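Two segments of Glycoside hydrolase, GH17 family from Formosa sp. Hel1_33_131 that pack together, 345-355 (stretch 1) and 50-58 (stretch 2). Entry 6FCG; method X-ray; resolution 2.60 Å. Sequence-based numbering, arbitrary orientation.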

# COMPACT_ATOMS: atom_id res chain seq x y z
N MET A 345 35.69 8.80 -28.15
CA MET A 345 35.86 8.38 -26.77
C MET A 345 35.90 6.85 -26.73
O MET A 345 35.19 6.17 -27.45
CB MET A 345 34.70 8.89 -25.89
CG MET A 345 34.58 10.40 -25.80
SD MET A 345 33.09 11.02 -24.97
CE MET A 345 33.76 12.63 -24.59
N SER A 346 36.79 6.31 -25.90
CA SER A 346 36.65 4.97 -25.39
C SER A 346 35.45 4.87 -24.44
O SER A 346 35.07 5.82 -23.75
CB SER A 346 37.95 4.53 -24.70
OG SER A 346 38.97 4.26 -25.66
N CYS A 347 34.82 3.71 -24.45
CA CYS A 347 33.82 3.39 -23.48
C CYS A 347 34.11 2.01 -22.91
O CYS A 347 33.92 1.01 -23.59
CB CYS A 347 32.42 3.41 -24.11
SG CYS A 347 31.17 2.99 -22.86
N PHE A 348 34.50 1.97 -21.63
CA PHE A 348 34.74 0.72 -20.93
C PHE A 348 33.39 0.24 -20.44
O PHE A 348 33.06 0.37 -19.27
CB PHE A 348 35.73 0.94 -19.79
CG PHE A 348 37.15 1.23 -20.26
CD1 PHE A 348 37.51 2.51 -20.68
CD2 PHE A 348 38.10 0.23 -20.30
CE1 PHE A 348 38.80 2.76 -21.12
CE2 PHE A 348 39.38 0.48 -20.73
CZ PHE A 348 39.74 1.75 -21.13
N TYR A 349 32.61 -0.34 -21.34
CA TYR A 349 31.21 -0.58 -21.09
C TYR A 349 31.09 -1.63 -19.97
O TYR A 349 31.88 -2.60 -19.91
CB TYR A 349 30.50 -1.02 -22.39
CG TYR A 349 29.02 -1.31 -22.16
CD1 TYR A 349 28.10 -0.32 -22.25
CD2 TYR A 349 28.58 -2.59 -21.84
CE1 TYR A 349 26.77 -0.56 -22.02
CE2 TYR A 349 27.26 -2.84 -21.60
CZ TYR A 349 26.36 -1.81 -21.71
OH TYR A 349 25.02 -2.03 -21.49
N PHE A 350 30.11 -1.44 -19.09
CA PHE A 350 29.88 -2.35 -17.98
C PHE A 350 28.74 -3.34 -18.27
O PHE A 350 27.56 -2.92 -18.35
CB PHE A 350 29.60 -1.58 -16.70
CG PHE A 350 29.89 -2.38 -15.49
CD1 PHE A 350 31.17 -2.42 -14.99
CD2 PHE A 350 28.92 -3.18 -14.91
CE1 PHE A 350 31.49 -3.23 -13.91
CE2 PHE A 350 29.24 -3.99 -13.82
CZ PHE A 350 30.54 -4.01 -13.32
N GLU A 351 29.02 -4.63 -18.47
CA GLU A 351 30.34 -5.29 -18.34
C GLU A 351 30.40 -6.49 -19.31
O GLU A 351 29.41 -6.80 -19.98
CB GLU A 351 30.68 -5.66 -16.88
CG GLU A 351 30.02 -6.89 -16.31
CD GLU A 351 30.43 -7.32 -14.92
OE1 GLU A 351 31.59 -7.69 -14.65
OE2 GLU A 351 29.49 -7.33 -14.11
N ALA A 352 31.54 -7.16 -19.39
CA ALA A 352 31.66 -8.30 -20.30
C ALA A 352 30.74 -9.46 -19.91
O ALA A 352 29.89 -9.87 -20.72
CB ALA A 352 33.09 -8.78 -20.39
N PHE A 353 30.91 -9.95 -18.69
CA PHE A 353 30.16 -11.12 -18.17
C PHE A 353 29.42 -10.79 -16.88
O PHE A 353 29.90 -10.08 -16.03
CB PHE A 353 31.13 -12.28 -17.89
CG PHE A 353 31.90 -12.77 -19.09
CD1 PHE A 353 31.39 -13.78 -19.90
CD2 PHE A 353 33.12 -12.21 -19.43
CE1 PHE A 353 32.07 -14.20 -21.01
CE2 PHE A 353 33.82 -12.64 -20.56
CZ PHE A 353 33.29 -13.64 -21.35
N ASP A 354 28.22 -11.33 -16.73
CA ASP A 354 27.51 -11.30 -15.45
C ASP A 354 28.44 -11.81 -14.36
O ASP A 354 29.15 -12.80 -14.53
CB ASP A 354 26.26 -12.20 -15.46
CG ASP A 354 25.13 -11.64 -16.27
OD1 ASP A 354 25.17 -10.46 -16.66
OD2 ASP A 354 24.19 -12.40 -16.56
N GLU A 355 28.41 -11.11 -13.23
CA GLU A 355 29.23 -11.43 -12.09
C GLU A 355 28.33 -11.58 -10.87
O GLU A 355 27.93 -10.59 -10.27
CB GLU A 355 30.27 -10.33 -11.89
CG GLU A 355 31.38 -10.36 -12.96
CD GLU A 355 32.67 -9.71 -12.49
OE1 GLU A 355 32.86 -8.47 -12.67
OE2 GLU A 355 33.48 -10.41 -11.87
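Stretch 2 (50-58) LAISYGGYR

Stretch 2 runs alongside stretch 1 in the same direction, as the register of nearest CA atoms shows: Phe-348 faces Ile-52, Ala-352 faces Tyr-54, and Glu-355 faces Tyr-57, with CA–CA separations of 3.8, 5.5 and 6.2 Å. Residues up to Ser-53 form a strand and the remainder is loop or turn; stretch 1 has no regular helix or strand and carries a cis peptide bond before Glu-351. The pairing buries 674 Å², both sides summed.

Ser-53 is the anchor. Its N donates to Tyr-349 O (2.8 Å, N-H...O angle 162°), its O accepts from Ala-352 N (3.1 Å, 148°), and its OG donates to Phe-348 O (2.9 Å). With CA-to-CB directed toward stretch 1, Ser-53 CB also comes within 3.5 Å of Phe-350 CD1. Two residues earlier, the small Ala-51 provides a bump that the Phe-348 ring covers: Ala-51 CB lies 3.6 Å from the ring centroid and only 8° off the normal, a CH-pi contact over the face. Nearby, water 1 accepts from both Ala-51 N (3.1 Å) and Cys-347 N (3.2 Å), joining the two backbones.

Ile-52 and Tyr-54 start away from stretch 1, but their side-chain ends come nearer. Ala-352 CB fits against both, 4.1 Å from Ile-52 CG1 and 4.0 Å from Tyr-54 CD1, while Phe-353 CD2 meets the edge of the tyrosine ring at CE1 (3.8 Å).

Beyond this, Gly-55 leaves a hollow filled by Glu-355, whose OE1 reaches 3.4 Å from Gly-55 CA; an ideal CB here would lie 2.2 Å from that oxygen, a clash. Water 2 accepts from Gly-55 N (3.1 Å) and Phe-353 N (2.7 Å), bridging the wider backbone gap. Finally, Glu-355 OE2 sits at the edge of the Tyr-57 ring, 3.4 Å from CD2.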

# COMPACT_ATOMS: atom_id res chain seq x y z
N LEU A 50 38.13 -1.21 -29.21
CA LEU A 50 36.92 -1.16 -28.36
C LEU A 50 37.25 -1.58 -26.94
O LEU A 50 38.01 -2.54 -26.74
CB LEU A 50 35.80 -2.06 -28.87
CG LEU A 50 35.10 -1.63 -30.16
CD1 LEU A 50 34.04 -2.66 -30.56
CD2 LEU A 50 34.48 -0.24 -30.08
N ALA A 51 36.71 -0.83 -25.98
CA ALA A 51 36.96 -1.04 -24.56
C ALA A 51 35.79 -1.71 -23.88
O ALA A 51 34.66 -1.65 -24.38
CB ALA A 51 37.25 0.30 -23.89
N ILE A 52 36.07 -2.32 -22.73
CA ILE A 52 35.07 -2.96 -21.89
C ILE A 52 35.54 -2.97 -20.43
O ILE A 52 36.73 -3.10 -20.18
CB ILE A 52 34.78 -4.41 -22.38
CG1 ILE A 52 33.46 -4.95 -21.86
CG2 ILE A 52 35.88 -5.39 -22.01
CD1 ILE A 52 32.61 -5.58 -22.94
N SER A 53 34.61 -2.92 -19.49
CA SER A 53 34.90 -3.26 -18.09
C SER A 53 34.85 -4.80 -17.92
O SER A 53 33.92 -5.46 -18.45
CB SER A 53 33.94 -2.56 -17.14
OG SER A 53 34.20 -1.17 -17.11
N TYR A 54 35.82 -5.37 -17.20
CA TYR A 54 35.93 -6.84 -17.10
C TYR A 54 36.21 -7.39 -15.71
O TYR A 54 37.06 -6.90 -14.96
CB TYR A 54 36.98 -7.38 -18.08
CG TYR A 54 37.24 -8.87 -17.91
CD1 TYR A 54 36.40 -9.80 -18.46
CD2 TYR A 54 38.30 -9.34 -17.13
CE1 TYR A 54 36.61 -11.17 -18.28
CE2 TYR A 54 38.52 -10.69 -16.94
CZ TYR A 54 37.66 -11.60 -17.51
OH TYR A 54 37.91 -12.93 -17.33
N GLY A 55 35.46 -8.43 -15.39
CA GLY A 55 35.75 -9.32 -14.29
C GLY A 55 35.42 -10.72 -14.75
O GLY A 55 34.45 -10.94 -15.49
N GLY A 56 36.17 -11.69 -14.23
CA GLY A 56 36.13 -13.09 -14.67
C GLY A 56 35.66 -14.06 -13.60
O GLY A 56 35.69 -15.26 -13.80
N TYR A 57 35.23 -13.52 -12.47
CA TYR A 57 34.70 -14.31 -11.37
C TYR A 57 33.43 -14.98 -11.83
O TYR A 57 32.61 -14.37 -12.52
CB TYR A 57 34.38 -13.41 -10.19
CG TYR A 57 35.57 -12.76 -9.52
CD1 TYR A 57 36.34 -13.46 -8.59
CD2 TYR A 57 35.93 -11.45 -9.80
CE1 TYR A 57 37.43 -12.85 -7.95
CE2 TYR A 57 37.01 -10.85 -9.18
CZ TYR A 57 37.76 -11.55 -8.26
OH TYR A 57 38.79 -10.94 -7.62
N ARG A 58 33.31 -16.26 -11.47
CA ARG A 58 32.18 -17.13 -11.90
C ARG A 58 31.27 -17.60 -10.78
O ARG A 58 30.25 -18.19 -11.05
CB ARG A 58 32.72 -18.36 -12.66
CG ARG A 58 33.22 -18.04 -14.06
CD ARG A 58 34.32 -18.98 -14.49
NE ARG A 58 34.98 -18.50 -15.71
CZ ARG A 58 35.25 -19.21 -16.81
NH1 ARG A 58 35.89 -18.56 -17.77
NH2 ARG A 58 34.92 -20.48 -16.96
O HOH W 1 35.71 1.93 -26.92
O HOH W 2 32.87 -9.15 -16.97